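Local structure of carbon monoxide dehydrogenase (Thermococcus sp. AM4, 6T7J) at residues A[28-33]-A[401-406]; A[261-266]-A[397-402]; A[9-14]-A[19-24]; A[316-321]-A[482-487]; A[37-42]-A[452-457]. The protein catalyses the ferredoxin-linked oxidation of carbon monoxide to carbon dioxide as a dimeric iron-sulfur enzyme, here with a nickel-free, broken active-site cluster C. All coordinates share one frame; numbering follows the deposited sequence.

Contact 1 (A[28-33]-A[401-406]); sequences EEEGIK and RDRVHI
Glu30 and Arg403 stand well apart, their CA atoms 9.5 Å from each other, where helix 20-30 ends and a loop turns out of a short 3-10 segment. Both CB atoms point toward the other segment, and two long side chains span the distance, so the contact is confined to the carboxylate and the guanidinium group. Glu30 is extended beyond CG. Arg403 starts with CG anti to its carbonyl carbon (chi1 -51°), then bends at chi3, which swings the guanidinium round to the carboxylate. Glu30 OE2 and Arg403 NH1 form a salt bridge of 3.5 Å, with OE2 at the guanidinium edge and near its plane. The two flat groups are 79° apart, almost perpendicular, and a single oxygen serves a single nitrogen; no hydrogen bond accompanies the charge pairing. Each group has a stronger partner nearby: Glu30 OE1 pairs with Lys26, and Arg403 NH1 donates to Cys354 O, while Tyr355 offers its ring to the arginine in a cation-pi contact. At the helix end Gly31 takes a positive phi of 75° and closes a Schellman motif, with Gly31 N bonded to Glu28 O at 3.0 Å. This surface contact ties the C-terminal end of helix 20-30 to the loop between helix 381-395 and strand 411-415; farther along that loop His405 hydrogen-bonds Glu22 on the same helix.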
# COMPACT_ATOMS: atom_id res chain seq x y z
N GLU A 28 19.73 -12.34 -29.19
CA GLU A 28 21.07 -12.77 -28.80
C GLU A 28 22.11 -12.34 -29.83
O GLU A 28 23.16 -11.79 -29.48
CB GLU A 28 21.11 -14.28 -28.61
CG GLU A 28 20.28 -14.77 -27.44
CD GLU A 28 20.87 -15.99 -26.79
OE1 GLU A 28 21.84 -16.54 -27.34
OE2 GLU A 28 20.35 -16.40 -25.72
N GLU A 29 21.83 -12.58 -31.11
CA GLU A 29 22.81 -12.22 -32.14
C GLU A 29 22.95 -10.71 -32.28
O GLU A 29 24.00 -10.22 -32.71
CB GLU A 29 22.44 -12.86 -33.48
CG GLU A 29 23.05 -14.24 -33.68
CD GLU A 29 24.40 -14.19 -34.40
OE1 GLU A 29 24.41 -14.31 -35.64
OE2 GLU A 29 25.43 -14.05 -33.71
N GLU A 30 21.92 -9.95 -31.90
CA GLU A 30 22.02 -8.50 -31.85
C GLU A 30 22.55 -7.98 -30.52
O GLU A 30 22.81 -6.78 -30.40
CB GLU A 30 20.66 -7.86 -32.14
CG GLU A 30 20.46 -7.47 -33.60
CD GLU A 30 19.00 -7.46 -33.99
OE1 GLU A 30 18.62 -8.25 -34.89
OE2 GLU A 30 18.23 -6.67 -33.42
N GLY A 31 22.72 -8.85 -29.53
CA GLY A 31 23.19 -8.42 -28.23
C GLY A 31 22.16 -7.69 -27.40
O GLY A 31 22.52 -6.79 -26.63
N ILE A 32 20.89 -8.05 -27.53
CA ILE A 32 19.80 -7.40 -26.82
C ILE A 32 19.27 -8.37 -25.78
O ILE A 32 18.85 -9.49 -26.11
CB ILE A 32 18.68 -6.97 -27.79
CG1 ILE A 32 19.20 -5.88 -28.73
CG2 ILE A 32 17.47 -6.48 -27.02
CD1 ILE A 32 18.21 -5.48 -29.81
N LYS A 33 19.28 -7.94 -24.52
CA LYS A 33 18.82 -8.79 -23.42
C LYS A 33 17.30 -8.79 -23.35
O LYS A 33 16.66 -7.73 -23.44
CB LYS A 33 19.41 -8.31 -22.09
CG LYS A 33 20.92 -8.30 -22.04
CD LYS A 33 21.42 -8.19 -20.60
CE LYS A 33 22.89 -7.82 -20.54
NZ LYS A 33 23.43 -7.91 -19.16
N ARG A 401 14.83 -2.12 -42.57
CA ARG A 401 14.29 -3.29 -43.25
C ARG A 401 15.31 -4.42 -43.35
O ARG A 401 14.92 -5.58 -43.50
CB ARG A 401 13.80 -2.91 -44.65
CG ARG A 401 12.60 -1.97 -44.64
CD ARG A 401 11.80 -2.07 -45.93
NE ARG A 401 10.53 -1.37 -45.84
CZ ARG A 401 9.39 -1.93 -45.46
NH1 ARG A 401 8.28 -1.21 -45.40
NH2 ARG A 401 9.35 -3.22 -45.13
N ASP A 402 16.61 -4.10 -43.25
CA ASP A 402 17.64 -5.13 -43.25
C ASP A 402 17.61 -5.98 -41.98
O ASP A 402 18.11 -7.11 -42.00
CB ASP A 402 19.01 -4.49 -43.41
CG ASP A 402 19.23 -3.34 -42.45
OD1 ASP A 402 18.38 -2.42 -42.41
OD2 ASP A 402 20.25 -3.34 -41.72
N ARG A 403 17.04 -5.46 -40.89
CA ARG A 403 17.01 -6.16 -39.61
C ARG A 403 15.59 -6.55 -39.21
O ARG A 403 15.28 -6.69 -38.02
CB ARG A 403 17.63 -5.30 -38.51
CG ARG A 403 19.01 -4.76 -38.85
CD ARG A 403 19.36 -3.57 -37.97
NE ARG A 403 19.28 -3.90 -36.55
CZ ARG A 403 19.14 -3.00 -35.59
NH1 ARG A 403 19.08 -3.39 -34.32
NH2 ARG A 403 19.06 -1.71 -35.88
N VAL A 404 14.70 -6.74 -40.19
CA VAL A 404 13.31 -7.07 -39.93
C VAL A 404 13.12 -8.57 -40.06
O VAL A 404 13.51 -9.17 -41.07
CB VAL A 404 12.37 -6.31 -40.89
CG1 VAL A 404 10.98 -6.94 -40.89
CG2 VAL A 404 12.29 -4.84 -40.50
N HIS A 405 12.52 -9.18 -39.04
CA HIS A 405 12.16 -10.60 -39.07
C HIS A 405 10.85 -10.76 -38.31
O HIS A 405 10.85 -10.84 -37.07
CB HIS A 405 13.26 -11.47 -38.47
CG HIS A 405 12.90 -12.93 -38.40
ND1 HIS A 405 13.30 -13.85 -39.34
CD2 HIS A 405 12.17 -13.62 -37.48
CE1 HIS A 405 12.84 -15.04 -39.02
NE2 HIS A 405 12.15 -14.93 -37.90
N ILE A 406 9.74 -10.80 -39.04
CA ILE A 406 8.42 -11.04 -38.47
C ILE A 406 8.13 -12.53 -38.62
O ILE A 406 8.16 -13.04 -39.74
CB ILE A 406 7.34 -10.20 -39.16
CG1 ILE A 406 7.68 -8.71 -39.04
CG2 ILE A 406 5.97 -10.49 -38.56
CD1 ILE A 406 6.79 -7.82 -39.88

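Contact 2 (A[261-266]-A[397-402]); sequences YVNIVV and PNRPRD
Arg399 runs its side chain from the loop after helix 381-395 to the backbone of Tyr261 and the amide of Asn263. CB points toward strand 261-268, and CG lies anti to the backbone N (chi1 169°), which sends the chain straight on; CG packs against Val404 CG2 at 3.9 Å. CD sits over the centre of one face of the Arg401 guanidinium, 4.1 Å above its plane. A bend at chi3 then delivers the head group. CZ comes to 3.8 Å from Asn263 ND2, and the amide and guanidinium planes are only 18° from parallel. NH1 is the contact atom proper. It gives a weak hydrogen bond to Tyr261 O, 3.0 Å long but badly bent, at 121°. Asn263 ND2 lies equally near NH1, yet both are donors and no bond joins them; ND2 spends its hydrogens on Lys258 O and Ala333 O. The main partner of NH1 is Glu335 OE1, which also accepts from Asn263 N, while NH2 donates to Lys258 O. The buried charge is thus met by a carboxylate and backbone carbonyls. These polar groups lie at the amino end of a central strand of a Rossmann-like parallel sheet, strand order 3-2-1-4-5-6, whereas His269 and Cys304, which line the cluster C pocket, follow the carboxyl ends of strands 261-268 and 297-303.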
# COMPACT_ATOMS: atom_id res chain seq x y z
N TYR A 261 3.09 -2.05 -44.03
CA TYR A 261 2.22 -1.16 -43.28
C TYR A 261 2.97 -0.61 -42.07
O TYR A 261 3.82 -1.30 -41.49
CB TYR A 261 0.96 -1.88 -42.79
CG TYR A 261 -0.00 -2.32 -43.88
CD1 TYR A 261 0.29 -3.39 -44.70
CD2 TYR A 261 -1.22 -1.66 -44.06
CE1 TYR A 261 -0.59 -3.80 -45.69
CE2 TYR A 261 -2.10 -2.06 -45.04
CZ TYR A 261 -1.79 -3.13 -45.85
OH TYR A 261 -2.67 -3.53 -46.83
N VAL A 262 2.66 0.64 -41.72
CA VAL A 262 3.05 1.15 -40.41
C VAL A 262 2.48 0.22 -39.35
O VAL A 262 1.32 -0.18 -39.42
CB VAL A 262 2.54 2.59 -40.22
CG1 VAL A 262 2.92 3.12 -38.85
CG2 VAL A 262 3.06 3.49 -41.33
N ASN A 263 3.31 -0.16 -38.38
CA ASN A 263 2.87 -1.05 -37.31
C ASN A 263 2.84 -0.26 -36.01
O ASN A 263 3.86 0.27 -35.57
CB ASN A 263 3.80 -2.26 -37.18
CG ASN A 263 3.63 -3.25 -38.32
OD1 ASN A 263 2.51 -3.62 -38.67
ND2 ASN A 263 4.74 -3.68 -38.90
N ILE A 264 1.66 -0.18 -35.40
CA ILE A 264 1.48 0.52 -34.13
C ILE A 264 0.98 -0.48 -33.10
O ILE A 264 -0.08 -1.08 -33.28
CB ILE A 264 0.51 1.71 -34.26
CG1 ILE A 264 1.00 2.68 -35.33
CG2 ILE A 264 0.37 2.42 -32.92
CD1 ILE A 264 0.06 3.84 -35.55
N VAL A 265 1.73 -0.64 -32.01
CA VAL A 265 1.35 -1.55 -30.93
C VAL A 265 0.70 -0.74 -29.82
O VAL A 265 1.18 0.34 -29.47
CB VAL A 265 2.57 -2.33 -30.41
CG1 VAL A 265 2.17 -3.27 -29.27
CG2 VAL A 265 3.24 -3.11 -31.54
N VAL A 266 -0.40 -1.25 -29.28
CA VAL A 266 -1.04 -0.68 -28.09
C VAL A 266 -0.84 -1.66 -26.95
O VAL A 266 -1.30 -2.81 -27.01
CB VAL A 266 -2.53 -0.37 -28.32
CG1 VAL A 266 -2.69 0.92 -29.10
CG2 VAL A 266 -3.24 -1.51 -29.03
N PRO A 397 9.51 5.61 -42.19
CA PRO A 397 10.68 5.55 -43.08
C PRO A 397 11.97 5.11 -42.41
O PRO A 397 12.92 4.75 -43.11
CB PRO A 397 10.79 6.99 -43.61
CG PRO A 397 9.42 7.53 -43.52
CD PRO A 397 8.83 6.92 -42.28
N ASN A 398 12.04 5.13 -41.08
CA ASN A 398 13.26 4.79 -40.36
C ASN A 398 13.36 3.30 -40.03
O ASN A 398 14.30 2.91 -39.33
CB ASN A 398 13.36 5.61 -39.07
CG ASN A 398 13.49 7.09 -39.34
OD1 ASN A 398 14.24 7.51 -40.22
ND2 ASN A 398 12.75 7.90 -38.59
N ARG A 399 12.43 2.49 -40.50
CA ARG A 399 12.45 1.07 -40.17
C ARG A 399 13.64 0.39 -40.83
O ARG A 399 13.72 0.34 -42.06
CB ARG A 399 11.16 0.39 -40.63
CG ARG A 399 11.21 -1.12 -40.57
CD ARG A 399 10.05 -1.76 -41.30
NE ARG A 399 8.77 -1.39 -40.69
CZ ARG A 399 7.65 -2.09 -40.85
NH1 ARG A 399 6.53 -1.68 -40.26
NH2 ARG A 399 7.64 -3.19 -41.59
N PRO A 400 14.59 -0.15 -40.06
CA PRO A 400 15.70 -0.88 -40.67
C PRO A 400 15.23 -2.18 -41.30
O PRO A 400 15.21 -3.23 -40.64
CB PRO A 400 16.65 -1.14 -39.49
CG PRO A 400 15.75 -1.16 -38.29
CD PRO A 400 14.64 -0.18 -38.58
N ARG A 401 14.83 -2.12 -42.57
CA ARG A 401 14.29 -3.29 -43.25
C ARG A 401 15.31 -4.42 -43.35
O ARG A 401 14.92 -5.58 -43.50
CB ARG A 401 13.80 -2.91 -44.65
CG ARG A 401 12.60 -1.97 -44.64
CD ARG A 401 11.80 -2.07 -45.93
NE ARG A 401 10.53 -1.37 -45.84
CZ ARG A 401 9.39 -1.93 -45.46
NH1 ARG A 401 8.28 -1.21 -45.40
NH2 ARG A 401 9.35 -3.22 -45.13
N ASP A 402 16.61 -4.10 -43.25
CA ASP A 402 17.64 -5.13 -43.25
C ASP A 402 17.61 -5.98 -41.98
O ASP A 402 18.11 -7.11 -42.00
CB ASP A 402 19.01 -4.49 -43.41
CG ASP A 402 19.23 -3.34 -42.45
OD1 ASP A 402 18.38 -2.42 -42.41
OD2 ASP A 402 20.25 -3.34 -41.72

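Contact 3 (A[9-14]-A[19-24]); sequences VPAKGV and GVAELI
Val14 and Ile24 reach for each other tip to tip. Ile24 CD1 lies 3.6 Å from Val14 CG1 and 3.9 Å from Val14 CG2, so the end of the isoleucine rests against both methyls of the valine fork. Ile24 has CG1 anti to its carbonyl carbon (chi1 -65°) and a fully extended chi2, which carries CD1 out to Val14 and turns the CG2 branch to Val9, whose CB it meets at 4.1 Å. One isoleucine therefore touches both ends of the 9-14 segment with separate branches. This is an N-terminal chain folding back on its first helix: the irregular 9-14 segment lies alongside the opening turns of helix 20-30, with Gly19 at the N-cap position. Trp36 of the following helix also packs on Val9, Val14 and Ile24, and Leu327 adds to the cover of Ile24. Between the two valines the backbones come closest, the CA atoms of Ala11 and Ala21 being 4.8 Å apart. Their methyl groups face each other, CB to CB at 3.9 Å, and the carbonyl oxygen Ala11 O presses on Ala21 CB at 3.1 Å. Nearer the helix start, Val14 CG1 grazes Val20 CG1 at 4.3 Å.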
# COMPACT_ATOMS: atom_id res chain seq x y z
N VAL A 9 20.02 -18.25 -23.78
CA VAL A 9 18.76 -18.90 -23.43
C VAL A 9 18.53 -20.05 -24.40
O VAL A 9 18.41 -19.81 -25.61
CB VAL A 9 17.59 -17.90 -23.48
CG1 VAL A 9 16.27 -18.62 -23.29
CG2 VAL A 9 17.78 -16.82 -22.43
N PRO A 10 18.47 -21.30 -23.93
CA PRO A 10 18.12 -22.41 -24.83
C PRO A 10 16.75 -22.19 -25.45
O PRO A 10 15.72 -22.43 -24.81
CB PRO A 10 18.14 -23.64 -23.90
CG PRO A 10 18.01 -23.08 -22.52
CD PRO A 10 18.70 -21.75 -22.55
N ALA A 11 16.73 -21.73 -26.70
CA ALA A 11 15.52 -21.18 -27.29
C ALA A 11 14.55 -22.24 -27.80
O ALA A 11 13.35 -21.97 -27.89
CB ALA A 11 15.88 -20.24 -28.44
N LYS A 12 15.03 -23.44 -28.14
CA LYS A 12 14.13 -24.42 -28.74
C LYS A 12 13.09 -24.95 -27.75
O LYS A 12 12.04 -25.44 -28.18
CB LYS A 12 14.92 -25.59 -29.34
CG LYS A 12 14.42 -26.01 -30.71
CD LYS A 12 14.21 -24.81 -31.62
CE LYS A 12 13.36 -25.16 -32.83
NZ LYS A 12 12.99 -23.95 -33.62
N GLY A 13 13.35 -24.86 -26.45
CA GLY A 13 12.38 -25.30 -25.47
C GLY A 13 11.94 -24.19 -24.54
O GLY A 13 11.40 -24.45 -23.46
N VAL A 14 12.15 -22.94 -24.95
CA VAL A 14 11.85 -21.81 -24.07
C VAL A 14 10.35 -21.50 -24.04
O VAL A 14 9.85 -21.01 -23.03
CB VAL A 14 12.66 -20.57 -24.50
CG1 VAL A 14 12.14 -20.01 -25.82
CG2 VAL A 14 12.62 -19.50 -23.42
N GLY A 19 7.48 -18.70 -32.91
CA GLY A 19 8.06 -17.40 -33.16
C GLY A 19 8.88 -16.84 -32.02
O GLY A 19 9.74 -15.98 -32.25
N VAL A 20 8.64 -17.30 -30.79
CA VAL A 20 9.36 -16.76 -29.64
C VAL A 20 10.83 -17.15 -29.70
O VAL A 20 11.72 -16.32 -29.43
CB VAL A 20 8.70 -17.24 -28.33
CG1 VAL A 20 9.55 -16.85 -27.13
CG2 VAL A 20 7.29 -16.66 -28.21
N ALA A 21 11.12 -18.40 -30.06
CA ALA A 21 12.50 -18.86 -30.13
C ALA A 21 13.31 -18.07 -31.14
O ALA A 21 14.43 -17.62 -30.85
CB ALA A 21 12.53 -20.35 -30.46
N GLU A 22 12.77 -17.89 -32.35
CA GLU A 22 13.47 -17.15 -33.39
C GLU A 22 13.85 -15.76 -32.91
O GLU A 22 14.97 -15.29 -33.15
CB GLU A 22 12.62 -17.05 -34.66
CG GLU A 22 11.59 -18.14 -34.85
CD GLU A 22 10.69 -17.88 -36.06
OE1 GLU A 22 10.89 -16.85 -36.74
OE2 GLU A 22 9.79 -18.70 -36.32
N LEU A 23 12.94 -15.09 -32.20
CA LEU A 23 13.19 -13.72 -31.79
C LEU A 23 14.14 -13.64 -30.60
O LEU A 23 14.92 -12.69 -30.49
CB LEU A 23 11.87 -13.02 -31.47
CG LEU A 23 11.22 -12.26 -32.64
CD1 LEU A 23 11.34 -13.03 -33.95
CD2 LEU A 23 9.78 -11.98 -32.32
N ILE A 24 14.11 -14.64 -29.71
CA ILE A 24 15.12 -14.69 -28.65
C ILE A 24 16.51 -14.86 -29.26
O ILE A 24 17.48 -14.21 -28.84
CB ILE A 24 14.80 -15.81 -27.65
CG1 ILE A 24 13.49 -15.51 -26.93
CG2 ILE A 24 15.93 -15.98 -26.64
CD1 ILE A 24 13.08 -16.57 -25.94

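Contact 4 (A[316-321]-A[482-487]); sequences VPIAGS and WSIAAA
Ile484 on helix 480-489 packs against Ile318 and the Gly320-Ser321 backbone, joining two Rossmann-like units: the short strand 318-320 is the outermost parallel strand of one sheet, while the helix follows strand 474-478 of the other. The tight part is made by the two branches of Ile484. With CG1 anti to the carbonyl carbon (chi1 -57°), its CD1 reaches Ile318 CD1 at 3.6 Å, and the two isoleucine side chains cross at about a right angle. CD1 also lies 3.6 Å from Gly320 O. The other branch sets CG2 over the face of the Gly320-Ser321 peptide, 3.5 Å from Gly320 C and 3.6 Å from Ser321 N. Farther along the helix the fit is looser: Ala487 CB points toward the strand but stays 5.0 Å from Ile318 CG2, and it touches Ala252 of strand 248-252. Neither side is a solvent side, for all four touching residues are buried. Toward cluster C, the Ser321 side chain is about 6 Å from the broken cluster, and Cys481, just before the helical segment, lines the same pocket. Ser321 divides its roles: OG hydrogen-bonds Asn452 OD1, while CB rests 3.9 Å from Ile484 CG2.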
# COMPACT_ATOMS: atom_id res chain seq x y z
N VAL A 316 -9.37 -5.94 -33.18
CA VAL A 316 -7.96 -5.61 -33.41
C VAL A 316 -7.11 -6.85 -33.21
O VAL A 316 -7.28 -7.55 -32.19
CB VAL A 316 -7.51 -4.47 -32.47
CG1 VAL A 316 -6.03 -4.19 -32.65
CG2 VAL A 316 -8.34 -3.22 -32.72
N PRO A 317 -6.21 -7.19 -34.13
CA PRO A 317 -5.37 -8.38 -33.93
C PRO A 317 -4.46 -8.20 -32.72
O PRO A 317 -3.93 -7.12 -32.47
CB PRO A 317 -4.57 -8.48 -35.23
CG PRO A 317 -4.58 -7.09 -35.79
CD PRO A 317 -5.91 -6.51 -35.39
N ILE A 318 -4.29 -9.28 -31.96
CA ILE A 318 -3.44 -9.27 -30.78
C ILE A 318 -2.11 -9.92 -31.14
O ILE A 318 -2.07 -11.00 -31.74
CB ILE A 318 -4.13 -9.97 -29.59
CG1 ILE A 318 -3.44 -9.62 -28.27
CG2 ILE A 318 -4.25 -11.48 -29.78
CD1 ILE A 318 -4.41 -9.29 -27.16
N ALA A 319 -1.01 -9.23 -30.82
CA ALA A 319 0.30 -9.64 -31.29
C ALA A 319 1.01 -10.60 -30.34
O ALA A 319 1.86 -11.38 -30.79
CB ALA A 319 1.18 -8.41 -31.53
N GLY A 320 0.70 -10.55 -29.05
CA GLY A 320 1.37 -11.43 -28.11
C GLY A 320 1.02 -11.06 -26.69
O GLY A 320 0.32 -10.08 -26.42
N SER A 321 1.55 -11.87 -25.77
CA SER A 321 1.28 -11.73 -24.35
C SER A 321 2.44 -11.01 -23.66
O SER A 321 3.30 -10.40 -24.32
CB SER A 321 1.00 -13.11 -23.75
OG SER A 321 2.14 -13.94 -23.85
N TRP A 482 -3.47 -15.65 -20.55
CA TRP A 482 -3.93 -16.99 -20.90
C TRP A 482 -4.76 -16.96 -22.17
O TRP A 482 -4.62 -17.84 -23.02
CB TRP A 482 -4.77 -17.63 -19.79
CG TRP A 482 -5.39 -18.92 -20.31
CD1 TRP A 482 -4.81 -20.16 -20.30
CD2 TRP A 482 -6.65 -19.07 -20.98
NE1 TRP A 482 -5.65 -21.07 -20.89
CE2 TRP A 482 -6.78 -20.44 -21.32
CE3 TRP A 482 -7.69 -18.20 -21.32
CZ2 TRP A 482 -7.90 -20.94 -21.98
CZ3 TRP A 482 -8.80 -18.70 -21.97
CH2 TRP A 482 -8.90 -20.06 -22.29
N SER A 483 -5.65 -15.98 -22.30
CA SER A 483 -6.47 -15.92 -23.50
C SER A 483 -5.63 -15.59 -24.72
O SER A 483 -5.87 -16.13 -25.80
CB SER A 483 -7.61 -14.91 -23.32
OG SER A 483 -8.38 -15.25 -22.18
N ILE A 484 -4.62 -14.73 -24.56
CA ILE A 484 -3.72 -14.48 -25.68
C ILE A 484 -2.99 -15.76 -26.08
O ILE A 484 -2.84 -16.06 -27.27
CB ILE A 484 -2.73 -13.35 -25.34
CG1 ILE A 484 -3.49 -12.08 -24.97
CG2 ILE A 484 -1.81 -13.08 -26.52
CD1 ILE A 484 -2.59 -10.95 -24.51
N ALA A 485 -2.56 -16.56 -25.10
CA ALA A 485 -1.87 -17.81 -25.39
C ALA A 485 -2.79 -18.80 -26.10
O ALA A 485 -2.41 -19.43 -27.09
CB ALA A 485 -1.32 -18.42 -24.10
N ALA A 486 -4.02 -18.94 -25.59
CA ALA A 486 -4.98 -19.85 -26.20
C ALA A 486 -5.33 -19.41 -27.61
O ALA A 486 -5.50 -20.25 -28.51
CB ALA A 486 -6.24 -19.94 -25.34
N ALA A 487 -5.42 -18.10 -27.84
CA ALA A 487 -5.72 -17.60 -29.17
C ALA A 487 -4.57 -17.85 -30.13
O ALA A 487 -4.79 -18.22 -31.29
CB ALA A 487 -6.05 -16.10 -29.10

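Contact 5 (A[37-42]-A[452-457]); sequences HRLLEQ and NNPKVK
Leu39 of helix 35-42 packs against a tight turn made by Pro454 and Lys455, in the loop that leaves Cys451 of the cluster C pocket. Its CG stands anti to the backbone N (chi1 169°), which directs the fork at the turn. CD2 does most of the touching: it lies 3.4 Å from Pro454 O and 3.7 Å from Pro454 CB, so the methyl touches both the carbonyl and the proline ring. CD1 looks instead to the aliphatic stem of Lys455, 4.3 Å from its CG. The turn is braced from within. Asn453 to Val456 is a type I beta turn, closed by Val456 N to Asn453 O at 3.0 Å. Asn453 OD1 meanwhile accepts from Lys455 N at 3.0 Å in an almost straight bond (164°), an Asx turn. At its far end the Lys455 ammonium bonds Gln45 OE1 and also Gly61 O of the second subunit, while Met60 of that subunit packs on Pro454. Arg38, one residue before Leu39, pairs with Glu326 and donates to Val76 O of the same neighbour. Met60, Gly61 and Val76 belong to the iron-sulfur cluster pocket of the second subunit, so the contact lies between one subunit's cubane site and the other's cluster C, consistent with the electron path between subunits known in dimeric nickel CO dehydrogenases.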
# COMPACT_ATOMS: atom_id res chain seq x y z
N HIS A 37 17.12 -13.66 -20.40
CA HIS A 37 18.54 -13.45 -20.11
C HIS A 37 18.74 -12.84 -18.73
O HIS A 37 19.63 -13.25 -17.98
CB HIS A 37 19.17 -12.57 -21.18
CG HIS A 37 19.00 -13.09 -22.58
ND1 HIS A 37 17.98 -12.67 -23.41
CD2 HIS A 37 19.72 -13.99 -23.29
CE1 HIS A 37 18.08 -13.30 -24.57
NE2 HIS A 37 19.13 -14.10 -24.52
N ARG A 38 17.91 -11.86 -18.37
CA ARG A 38 18.07 -11.21 -17.07
C ARG A 38 17.62 -12.13 -15.94
O ARG A 38 18.21 -12.09 -14.85
CB ARG A 38 17.30 -9.89 -17.06
CG ARG A 38 17.85 -8.88 -18.07
CD ARG A 38 17.20 -7.52 -17.93
NE ARG A 38 15.77 -7.57 -18.24
CZ ARG A 38 15.27 -7.37 -19.45
NH1 ARG A 38 16.07 -7.09 -20.47
NH2 ARG A 38 13.96 -7.44 -19.64
N LEU A 39 16.60 -12.96 -16.18
CA LEU A 39 16.27 -14.01 -15.21
C LEU A 39 17.47 -14.92 -14.97
O LEU A 39 17.78 -15.26 -13.82
CB LEU A 39 15.08 -14.83 -15.70
CG LEU A 39 14.81 -16.10 -14.89
CD1 LEU A 39 14.36 -15.75 -13.48
CD2 LEU A 39 13.79 -16.99 -15.59
N LEU A 40 18.15 -15.33 -16.04
CA LEU A 40 19.36 -16.14 -15.89
C LEU A 40 20.43 -15.38 -15.10
O LEU A 40 21.15 -15.97 -14.29
CB LEU A 40 19.90 -16.55 -17.26
CG LEU A 40 19.08 -17.59 -18.03
CD1 LEU A 40 19.75 -17.93 -19.36
CD2 LEU A 40 18.88 -18.84 -17.19
N GLU A 41 20.54 -14.07 -15.34
CA GLU A 41 21.51 -13.27 -14.60
C GLU A 41 21.16 -13.18 -13.12
O GLU A 41 22.05 -12.98 -12.28
CB GLU A 41 21.61 -11.87 -15.20
CG GLU A 41 22.26 -11.83 -16.58
CD GLU A 41 22.86 -10.48 -16.89
OE1 GLU A 41 23.11 -9.70 -15.95
OE2 GLU A 41 23.09 -10.19 -18.09
N GLN A 42 19.88 -13.32 -12.77
CA GLN A 42 19.47 -13.23 -11.38
C GLN A 42 19.73 -14.52 -10.60
O GLN A 42 19.72 -14.49 -9.37
CB GLN A 42 17.98 -12.89 -11.28
CG GLN A 42 17.65 -11.45 -11.64
CD GLN A 42 18.28 -10.44 -10.70
OE1 GLN A 42 18.49 -10.73 -9.52
NE2 GLN A 42 18.59 -9.26 -11.21
N ASN A 452 2.47 -14.13 -17.59
CA ASN A 452 3.55 -15.00 -18.00
C ASN A 452 4.71 -14.84 -17.03
O ASN A 452 4.92 -13.76 -16.48
CB ASN A 452 4.03 -14.69 -19.43
CG ASN A 452 3.07 -15.18 -20.49
OD1 ASN A 452 2.81 -14.49 -21.47
ND2 ASN A 452 2.53 -16.38 -20.30
N ASN A 453 5.44 -15.92 -16.81
CA ASN A 453 6.58 -15.92 -15.91
C ASN A 453 7.69 -16.77 -16.53
O ASN A 453 7.50 -17.97 -16.75
CB ASN A 453 6.18 -16.47 -14.54
CG ASN A 453 7.22 -16.18 -13.47
OD1 ASN A 453 8.42 -16.26 -13.70
ND2 ASN A 453 6.75 -15.85 -12.27
N PRO A 454 8.85 -16.18 -16.83
CA PRO A 454 9.93 -16.96 -17.48
C PRO A 454 10.49 -18.07 -16.61
O PRO A 454 11.36 -18.82 -17.09
CB PRO A 454 10.99 -15.89 -17.78
CG PRO A 454 10.73 -14.79 -16.81
CD PRO A 454 9.24 -14.79 -16.58
N LYS A 455 10.05 -18.21 -15.36
CA LYS A 455 10.47 -19.35 -14.55
C LYS A 455 9.84 -20.64 -15.04
O LYS A 455 10.41 -21.72 -14.85
CB LYS A 455 10.12 -19.10 -13.08
CG LYS A 455 10.85 -17.93 -12.47
CD LYS A 455 10.43 -17.70 -11.04
CE LYS A 455 11.23 -16.58 -10.40
NZ LYS A 455 11.32 -16.73 -8.92
N VAL A 456 8.67 -20.56 -15.67
CA VAL A 456 8.02 -21.71 -16.28
C VAL A 456 8.03 -21.51 -17.79
O VAL A 456 8.19 -20.39 -18.30
CB VAL A 456 6.58 -21.91 -15.76
CG1 VAL A 456 6.58 -22.15 -14.26
CG2 VAL A 456 5.71 -20.71 -16.11
N LYS A 457 7.87 -22.62 -18.52
CA LYS A 457 7.90 -22.57 -19.97
C LYS A 457 6.80 -21.65 -20.49
O LYS A 457 5.65 -21.72 -20.04
CB LYS A 457 7.74 -23.98 -20.55
CG LYS A 457 7.92 -24.03 -22.06
CD LYS A 457 8.05 -25.45 -22.57
CE LYS A 457 8.39 -25.46 -24.06
NZ LYS A 457 8.70 -26.83 -24.55

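How the contacts relate
Contact 1 is the surface contact of the set and rests on one ion pair; contact 2, which continues along the same 397-406 loop, buries its arginine at the foot of a central sheet strand. Contacts 3, 4 and 5, the first partly buried and the other two buried, are held instead by aliphatic packing without hydrogen bonds across them. Contacts 1 and 3 secure opposite ends of helix 20-30, and Glu28 ties them by bonding Val9 N; it also bonds His37, linking them to contact 5. Contacts 4 and 5 meet through Ser321 and Asn452 near cluster C, but contact 4 joins two sheet-based units within one chain whereas contact 5 borders the second subunit.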